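Local coordinates for probable adhesion protein (PDB 6R3Z), which binds ferrous iron, and here nickel, between its two lobes, probably as the periplasmic solute-binding protein FpvC of a metal transport system, at residues G10-H14 with H66-A70; I85-V91 with T121-I126; V91-A95 with V107-T112. All coordinates share one frame; numbering follows the deposited sequence.

Contact 1 of 3, residues G10-H14 with H66-A70; sequences GITLH and HDDFA. With NI (nickel (II) ion), chain B.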
loop_
_atom_site.group_PDB
_atom_site.type_symbol
_atom_site.label_atom_id
_atom_site.label_comp_id
_atom_site.label_asym_id
_atom_site.label_seq_id
_atom_site.Cartn_x
_atom_site.Cartn_y
_atom_site.Cartn_z
ATOM N N GLY A 10 -6.642 16.627 0.319
ATOM C CA GLY A 10 -5.365 16.153 0.816
ATOM C C GLY A 10 -5.291 14.643 0.799
ATOM O O GLY A 10 -6.301 13.963 0.992
ATOM N N ILE A 11 -4.101 14.111 0.507
ATOM C CA ILE A 11 -3.788 12.684 0.508
ATOM C C ILE A 11 -2.528 12.457 1.337
ATOM O O ILE A 11 -1.742 13.397 1.529
ATOM C CB ILE A 11 -3.711 12.044 -0.898
ATOM C CG1 ILE A 11 -2.531 12.617 -1.740
ATOM C CG2 ILE A 11 -5.061 12.135 -1.620
ATOM C CD1 ILE A 11 -1.145 11.899 -1.494
ATOM N N THR A 12 -2.285 11.205 1.760
ATOM C CA THR A 12 -1.160 10.934 2.658
ATOM C C THR A 12 -0.071 10.038 2.073
ATOM O O THR A 12 1.102 10.219 2.409
ATOM C CB THR A 12 -1.676 10.356 3.990
ATOM O OG1 THR A 12 -2.219 9.062 3.741
ATOM C CG2 THR A 12 -2.737 11.241 4.659
ATOM N N LEU A 13 -0.465 8.996 1.336
ATOM C CA LEU A 13 0.442 8.009 0.748
ATOM C C LEU A 13 0.226 7.954 -0.764
ATOM O O LEU A 13 -0.884 8.228 -1.239
ATOM C CB LEU A 13 0.216 6.611 1.367
ATOM C CG LEU A 13 0.202 6.531 2.913
ATOM C CD1 LEU A 13 -0.374 5.220 3.385
ATOM C CD2 LEU A 13 1.613 6.735 3.510
ATOM N N HIS A 14 1.282 7.568 -1.510
ATOM C CA HIS A 14 1.252 7.486 -2.977
ATOM C C HIS A 14 0.011 6.782 -3.545
ATOM O O HIS A 14 -0.608 7.346 -4.451
ATOM C CB HIS A 14 2.526 6.849 -3.546
ATOM C CG HIS A 14 3.746 7.691 -3.359
ATOM N ND1 HIS A 14 4.359 7.806 -2.125
ATOM C CD2 HIS A 14 4.446 8.406 -4.264
ATOM C CE1 HIS A 14 5.415 8.581 -2.319
ATOM N NE2 HIS A 14 5.491 8.988 -3.580
ATOM N N HIS A 66 -1.512 3.273 8.739
ATOM C CA HIS A 66 -0.410 3.710 7.874
ATOM C C HIS A 66 -0.275 5.229 7.712
ATOM O O HIS A 66 0.621 5.684 7.000
ATOM C CB HIS A 66 -0.405 3.028 6.489
ATOM C CG HIS A 66 0.980 2.598 6.094
ATOM N ND1 HIS A 66 2.015 3.511 6.005
ATOM C CD2 HIS A 66 1.480 1.355 5.886
ATOM C CE1 HIS A 66 3.092 2.806 5.701
ATOM N NE2 HIS A 66 2.824 1.509 5.622
ATOM N N ASP A 67 -1.110 6.019 8.378
ATOM C CA ASP A 67 -0.932 7.466 8.289
ATOM C C ASP A 67 -1.343 8.173 9.589
ATOM O O ASP A 67 -2.022 9.207 9.561
ATOM C CB ASP A 67 -1.593 8.075 7.028
ATOM C CG ASP A 67 -3.071 7.809 6.854
ATOM O OD1 ASP A 67 -3.689 7.204 7.775
ATOM O OD2 ASP A 67 -3.609 8.168 5.791
ATOM N N ASP A 68 -0.846 7.661 10.737
ATOM C CA ASP A 68 -1.099 8.292 12.039
ATOM C C ASP A 68 -0.564 9.729 12.050
ATOM O O ASP A 68 -1.209 10.606 12.623
ATOM C CB ASP A 68 -0.454 7.476 13.176
ATOM C CG ASP A 68 -1.092 6.106 13.389
ATOM O OD1 ASP A 68 -2.245 5.909 12.944
ATOM O OD2 ASP A 68 -0.443 5.240 14.014
ATOM N N PHE A 69 0.581 9.978 11.361
ATOM C CA PHE A 69 1.187 11.309 11.243
ATOM C C PHE A 69 0.178 12.340 10.751
ATOM O O PHE A 69 0.185 13.476 11.234
ATOM C CB PHE A 69 2.427 11.303 10.314
ATOM C CG PHE A 69 2.216 10.901 8.872
ATOM C CD1 PHE A 69 1.828 11.841 7.918
ATOM C CD2 PHE A 69 2.453 9.598 8.455
ATOM C CE1 PHE A 69 1.646 11.474 6.581
ATOM C CE2 PHE A 69 2.281 9.232 7.112
ATOM C CZ PHE A 69 1.868 10.170 6.187
ATOM N N ALA A 70 -0.710 11.938 9.814
ATOM C CA ALA A 70 -1.686 12.852 9.214
ATOM C C ALA A 70 -2.721 13.377 10.221
ATOM O O ALA A 70 -3.021 14.570 10.200
ATOM C CB ALA A 70 -2.360 12.199 8.026
HETATM NI NI NI B . 4.477 -0.047 5.636
#
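H66, one of the six histidines of the metal site of this solute-binding protein, meets L13 where the chain leaving strand 8-11 passes the turn ahead of helix 68-76. H66 NE2 binds the nickel ion at 2.3 Å; H41, H111, H177, H199 and H250 supply the other five ligands. The L13 and H66 side chains cross at about a right angle, L13 CD1 lying 3.8 Å from H66 CB, so the leucine gives apolar contact while NE2 is turned to the metal. Next to it, T12 OG1 donates to D67 OD2 over 2.6 Å, and the carboxylate oxygen accepts with its anti lone pair, the one away from OD1. The threonine's other branch is also used: with OG1 set between backbone N and carbonyl carbon (chi1 68°), CG2 is turned to A70 CB, 3.5 Å away, the small alanine suiting this close approach. F69 brings its ring edge to T12, CZ standing 3.9 Å from T12 O in the ring plane. The carboxylate of D67 is buried but well satisfied, since the backbone N of N62 and of G63 donate to it as well. L61 of the adjacent parallel strand 58-61 packs against T12, D67 and A70, while I34 touches F69 and P40 and F113 touch L13.

Contact 2 of 3, residues I85-V91 with T121-I126; sequences IEANAKV and TQVNTI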
loop_
_atom_site.group_PDB
_atom_site.type_symbol
_atom_site.label_atom_id
_atom_site.label_comp_id
_atom_site.label_asym_id
_atom_site.label_seq_id
_atom_site.Cartn_x
_atom_site.Cartn_y
_atom_site.Cartn_z
ATOM N N ILE A 85 -12.017 11.733 5.161
ATOM C CA ILE A 85 -12.578 10.538 4.530
ATOM C C ILE A 85 -11.791 9.331 4.997
ATOM O O ILE A 85 -10.585 9.216 4.714
ATOM C CB ILE A 85 -12.638 10.647 2.981
ATOM C CG1 ILE A 85 -13.633 11.747 2.557
ATOM C CG2 ILE A 85 -12.973 9.284 2.339
ATOM C CD1 ILE A 85 -13.554 12.108 1.042
ATOM N N GLU A 86 -12.467 8.441 5.725
ATOM C CA GLU A 86 -11.866 7.183 6.199
ATOM C C GLU A 86 -12.003 6.186 5.022
ATOM O O GLU A 86 -13.058 5.565 4.823
ATOM C CB GLU A 86 -12.561 6.683 7.486
ATOM C CG GLU A 86 -12.322 7.578 8.700
ATOM C CD GLU A 86 -10.922 7.609 9.299
ATOM O OE1 GLU A 86 -10.075 6.767 8.917
ATOM O OE2 GLU A 86 -10.678 8.479 10.167
ATOM N N ALA A 87 -10.945 6.100 4.183
ATOM C CA ALA A 87 -10.978 5.283 2.957
ATOM C C ALA A 87 -11.317 3.806 3.184
ATOM O O ALA A 87 -11.872 3.152 2.293
ATOM C CB ALA A 87 -9.646 5.387 2.226
ATOM N N ASN A 88 -10.923 3.273 4.347
ATOM C CA ASN A 88 -11.067 1.854 4.668
ATOM C C ASN A 88 -12.358 1.493 5.392
ATOM O O ASN A 88 -12.495 0.350 5.840
ATOM C CB ASN A 88 -9.838 1.399 5.467
ATOM C CG ASN A 88 -8.635 1.212 4.571
ATOM O OD1 ASN A 88 -8.612 0.314 3.719
ATOM N ND2 ASN A 88 -7.648 2.086 4.692
ATOM N N ALA A 89 -13.311 2.445 5.489
ATOM C CA ALA A 89 -14.582 2.239 6.215
ATOM C C ALA A 89 -15.312 0.933 5.875
ATOM O O ALA A 89 -15.919 0.339 6.770
ATOM C CB ALA A 89 -15.507 3.424 6.021
ATOM N N LYS A 90 -15.235 0.468 4.603
ATOM C CA LYS A 90 -15.938 -0.756 4.155
ATOM C C LYS A 90 -15.021 -1.973 3.848
ATOM O O LYS A 90 -15.510 -2.999 3.359
ATOM C CB LYS A 90 -16.827 -0.432 2.927
ATOM C CG LYS A 90 -17.697 0.829 3.045
ATOM C CD LYS A 90 -18.874 0.673 4.004
ATOM C CE LYS A 90 -19.773 1.884 4.001
ATOM N NZ LYS A 90 -20.658 1.929 2.805
ATOM N N VAL A 91 -13.710 -1.867 4.150
ATOM C CA VAL A 91 -12.706 -2.897 3.857
ATOM C C VAL A 91 -12.544 -3.987 4.953
ATOM O O VAL A 91 -12.225 -3.639 6.098
ATOM C CB VAL A 91 -11.330 -2.248 3.524
ATOM C CG1 VAL A 91 -10.246 -3.304 3.311
ATOM C CG2 VAL A 91 -11.430 -1.327 2.304
ATOM N N THR A 121 -12.564 -1.246 -3.210
ATOM C CA THR A 121 -13.458 -0.868 -2.110
ATOM C C THR A 121 -13.132 0.564 -1.623
ATOM O O THR A 121 -14.041 1.377 -1.452
ATOM C CB THR A 121 -13.479 -1.941 -0.994
ATOM O OG1 THR A 121 -13.915 -3.207 -1.536
ATOM C CG2 THR A 121 -14.385 -1.537 0.176
ATOM N N GLN A 122 -11.848 0.865 -1.440
ATOM C CA GLN A 122 -11.402 2.204 -0.998
ATOM C C GLN A 122 -11.751 3.265 -2.045
ATOM O O GLN A 122 -12.271 4.322 -1.689
ATOM C CB GLN A 122 -9.904 2.208 -0.684
ATOM C CG GLN A 122 -9.585 1.347 0.528
ATOM C CD GLN A 122 -8.121 1.320 0.820
ATOM O OE1 GLN A 122 -7.601 2.226 1.460
ATOM N NE2 GLN A 122 -7.437 0.278 0.366
ATOM N N VAL A 123 -11.506 2.958 -3.332
ATOM C CA VAL A 123 -11.797 3.871 -4.446
ATOM C C VAL A 123 -13.301 4.206 -4.447
ATOM O O VAL A 123 -13.658 5.392 -4.523
ATOM C CB VAL A 123 -11.293 3.296 -5.798
ATOM C CG1 VAL A 123 -11.970 3.965 -6.996
ATOM C CG2 VAL A 123 -9.772 3.439 -5.895
ATOM N N ASN A 124 -14.165 3.175 -4.303
ATOM C CA ASN A 124 -15.617 3.381 -4.291
ATOM C C ASN A 124 -16.075 4.211 -3.089
ATOM O O ASN A 124 -16.908 5.105 -3.249
ATOM C CB ASN A 124 -16.361 2.051 -4.407
ATOM C CG ASN A 124 -16.188 1.410 -5.768
ATOM O OD1 ASN A 124 -16.042 2.089 -6.793
ATOM N ND2 ASN A 124 -16.256 0.091 -5.818
ATOM N N THR A 125 -15.460 3.986 -1.916
ATOM C CA THR A 125 -15.779 4.738 -0.692
ATOM C C THR A 125 -15.373 6.201 -0.854
ATOM O O THR A 125 -16.171 7.102 -0.553
ATOM C CB THR A 125 -15.135 4.066 0.525
ATOM O OG1 THR A 125 -15.784 2.802 0.724
ATOM C CG2 THR A 125 -15.285 4.897 1.804
ATOM N N ILE A 126 -14.131 6.435 -1.353
ATOM C CA ILE A 126 -13.647 7.793 -1.581
ATOM C C ILE A 126 -14.583 8.551 -2.551
ATOM O O ILE A 126 -15.003 9.665 -2.236
ATOM C CB ILE A 126 -12.154 7.797 -2.031
ATOM C CG1 ILE A 126 -11.235 7.229 -0.905
ATOM C CG2 ILE A 126 -11.697 9.214 -2.411
ATOM C CD1 ILE A 126 -9.868 6.677 -1.397
HETATM O O HOH W 1 -14.002 1.434 2.293
HETATM O O HOH W 2 -18.580 3.600 1.254
#
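Apolar packing joins I85 and A87 to I126. I85 CG2 lies 4.2 Å from I126 CG1, and A87 CB comes within 3.9 Å of I126 CD1; the branched isoleucines fill the layer between sheet and helix, while the small alanine lets the backbone approach until the CA atoms of A87 and Q122 are 5.0 Å apart. Further along, the methyl groups V91 CG2 and T121 CG2 meet at 3.6 Å. T121 CG2 stands anti to the backbone N, which turns it to the valine and to the carbonyl of K90, whereas OG1 makes a weak hydrogen bond back to S117 O of its own helix.

The contact packs helix 116-133 against strand 84-86, an outermost strand of the four-stranded parallel sheet of this lobe, and against the two successive type I turns, E86-A89 and N88-V91, that carry the chain off the sheet.

Polar contacts gather at two places. A87 O receives a CA-H...O contact from Q122 CA at 3.5 Å and also accepts from a water. That water takes the N-H of K90 and hydrogen-bonds T125 OG1, so one solvent molecule joins the turn to the helix. The lysine, bent at chi2 (-72°) and chi4, leads its end away from the helix, and a second water bridges its NZ to T125 OG1. Deeper in, the amides of N88 and Q122 lie with planes 37° apart. Their oxygens, N88 OD1 and Q122 OE1, are 3.1 Å apart as two acceptors, each supplied from outside: T112 OG1 hydrogen-bonds the first and Y16 OH the second, while N88 ND2 donates to N62 O.

Contact 3 of 3, residues V91-A95 with V107-T112; sequences VPLLA and VVNPHT. With NI (nickel (II) ion), chain B.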
loop_
_atom_site.group_PDB
_atom_site.type_symbol
_atom_site.label_atom_id
_atom_site.label_comp_id
_atom_site.label_asym_id
_atom_site.label_seq_id
_atom_site.Cartn_x
_atom_site.Cartn_y
_atom_site.Cartn_z
ATOM N N VAL A 91 -13.710 -1.867 4.150
ATOM C CA VAL A 91 -12.706 -2.897 3.857
ATOM C C VAL A 91 -12.544 -3.987 4.953
ATOM O O VAL A 91 -12.225 -3.639 6.098
ATOM C CB VAL A 91 -11.330 -2.248 3.524
ATOM C CG1 VAL A 91 -10.246 -3.304 3.311
ATOM C CG2 VAL A 91 -11.430 -1.327 2.304
ATOM N N PRO A 92 -12.597 -5.304 4.574
ATOM C CA PRO A 92 -12.295 -6.375 5.547
ATOM C C PRO A 92 -10.790 -6.411 5.833
ATOM O O PRO A 92 -9.971 -6.456 4.903
ATOM C CB PRO A 92 -12.746 -7.664 4.824
ATOM C CG PRO A 92 -13.518 -7.205 3.606
ATOM C CD PRO A 92 -12.923 -5.877 3.252
ATOM N N LEU A 93 -10.420 -6.360 7.118
ATOM C CA LEU A 93 -9.008 -6.335 7.518
ATOM C C LEU A 93 -8.478 -7.706 7.992
ATOM O O LEU A 93 -9.210 -8.702 7.979
ATOM C CB LEU A 93 -8.798 -5.261 8.606
ATOM C CG LEU A 93 -9.127 -3.813 8.220
ATOM C CD1 LEU A 93 -9.777 -3.084 9.371
ATOM C CD2 LEU A 93 -7.892 -3.072 7.799
ATOM N N LEU A 94 -7.193 -7.743 8.397
ATOM C CA LEU A 94 -6.495 -8.913 8.957
ATOM C C LEU A 94 -5.305 -8.408 9.801
ATOM O O LEU A 94 -4.714 -7.431 9.393
ATOM C CB LEU A 94 -6.044 -9.913 7.858
ATOM C CG LEU A 94 -5.280 -9.369 6.638
ATOM C CD1 LEU A 94 -3.792 -9.406 6.862
ATOM C CD2 LEU A 94 -5.594 -10.177 5.391
ATOM N N ALA A 95 -4.965 -8.990 10.979
ATOM C CA ALA A 95 -5.587 -10.143 11.631
ATOM C C ALA A 95 -6.675 -9.684 12.600
ATOM O O ALA A 95 -7.602 -8.980 12.202
ATOM C CB ALA A 95 -4.529 -10.944 12.377
ATOM N N VAL A 107 -1.899 -7.410 15.540
ATOM C CA VAL A 107 -2.009 -6.009 15.122
ATOM C C VAL A 107 -2.728 -6.028 13.766
ATOM O O VAL A 107 -2.417 -6.889 12.935
ATOM C CB VAL A 107 -0.616 -5.302 15.006
ATOM C CG1 VAL A 107 -0.777 -3.794 14.785
ATOM C CG2 VAL A 107 0.278 -5.569 16.220
ATOM N N VAL A 108 -3.715 -5.136 13.554
ATOM C CA VAL A 108 -4.412 -5.070 12.256
ATOM C C VAL A 108 -3.387 -4.575 11.210
ATOM O O VAL A 108 -2.689 -3.580 11.447
ATOM C CB VAL A 108 -5.685 -4.180 12.324
ATOM C CG1 VAL A 108 -6.092 -3.666 10.946
ATOM C CG2 VAL A 108 -6.845 -4.922 12.992
ATOM N N ASN A 109 -3.272 -5.296 10.084
ATOM C CA ASN A 109 -2.332 -4.938 9.033
ATOM C C ASN A 109 -2.877 -3.695 8.275
ATOM O O ASN A 109 -3.943 -3.760 7.670
ATOM C CB ASN A 109 -2.076 -6.113 8.073
ATOM C CG ASN A 109 -0.879 -5.860 7.161
ATOM O OD1 ASN A 109 -0.679 -4.743 6.644
ATOM N ND2 ASN A 109 -0.071 -6.891 6.929
ATOM N N PRO A 110 -2.152 -2.565 8.289
ATOM C CA PRO A 110 -2.685 -1.351 7.642
ATOM C C PRO A 110 -2.455 -1.235 6.128
ATOM O O PRO A 110 -2.872 -0.228 5.544
ATOM C CB PRO A 110 -1.968 -0.230 8.398
ATOM C CG PRO A 110 -0.623 -0.818 8.735
ATOM C CD PRO A 110 -0.856 -2.298 8.960
ATOM N N HIS A 111 -1.756 -2.208 5.502
ATOM C CA HIS A 111 -1.403 -2.166 4.065
ATOM C C HIS A 111 -2.525 -2.615 3.120
ATOM O O HIS A 111 -2.275 -3.359 2.162
ATOM C CB HIS A 111 -0.120 -2.975 3.810
ATOM C CG HIS A 111 1.050 -2.499 4.602
ATOM N ND1 HIS A 111 1.309 -2.998 5.870
ATOM C CD2 HIS A 111 2.020 -1.605 4.273
ATOM C CE1 HIS A 111 2.414 -2.389 6.276
ATOM N NE2 HIS A 111 2.869 -1.527 5.356
ATOM N N THR A 112 -3.766 -2.159 3.392
ATOM C CA THR A 112 -4.959 -2.513 2.590
ATOM C C THR A 112 -4.808 -2.052 1.131
ATOM O O THR A 112 -5.359 -2.695 0.215
ATOM C CB THR A 112 -6.215 -1.894 3.214
ATOM O OG1 THR A 112 -6.081 -0.467 3.180
ATOM C CG2 THR A 112 -6.472 -2.390 4.658
HETATM NI NI NI B . 4.477 -0.047 5.636
#
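L94 and N109 join two loop segments that run in roughly opposite senses, 147° apart end to end, through a backbone bond in which N109 N donates to L94 O at 2.7 Å, nearly straight at 167°. The peptide that follows L94 is cis, and A95 beyond it is poorly ordered, at the edge of a missing piece of chain.

Among the side chains, L93 carries most of the apolar contact. Its CD2 rests between two methyl groups, 3.7 Å from V108 CG1 and 3.5 Å from T112 CG2, one branch serving two neighbours at once; the leucine meets the valine at about a right angle. V91 adds its CG1 beside the same T112 methyl. Because T112 holds CG2 anti to its carbonyl carbon (chi1 63°), this methyl is turned to the leucine and valine, while OG1 bonds with N88 OD1. L94 lies alongside N109, both pointing the same way, with CD1 3.9 Å from N109 CB. Y182 of helix 181-185 ties the two segments further, its hydroxyl hydrogen-bonding both L94 N and N109 O.

N109 then reaches forward along its own chain. Its OD1 accepts from H111 N, closing an Asx turn, and also from H111 ND1 at 2.8 Å, with OD1 almost in the plane of the imidazole. The backbone bond holds the turn; the ND1 bond, together with the metal, holds the ring's rotation, with NE2 binding the nickel ion at 2.2 Å. N109 ND2 donates to G178 O, next to the ligand H177. Such a second-shell carbonyl orienting a metal-bound histidine is a familiar feature of protein metal sites, here one of six histidines around the metal.

In the fold
Contacts 1 and 2 come in series along the chain, and both reach the parallel sheet 29-32, 8-11, 58-61, 84-86, their centres about 14 Å apart. Contact 3 is nested within the loop closed by contact 2; the two share V91, lie about 13 Å apart between centres, and are joined by the probable hydrogen bond between N88 and T112. Contacts 1 and 3, whose centres are about 16 Å apart, converge on nickel through H66 and H111, whose rings meet at about 80°. The metal thus links the loop after strand 58-61 to the loop before helix 116-133, with H41 from the same half of the chain, and H177, H199 and H250 from the second, completing the site.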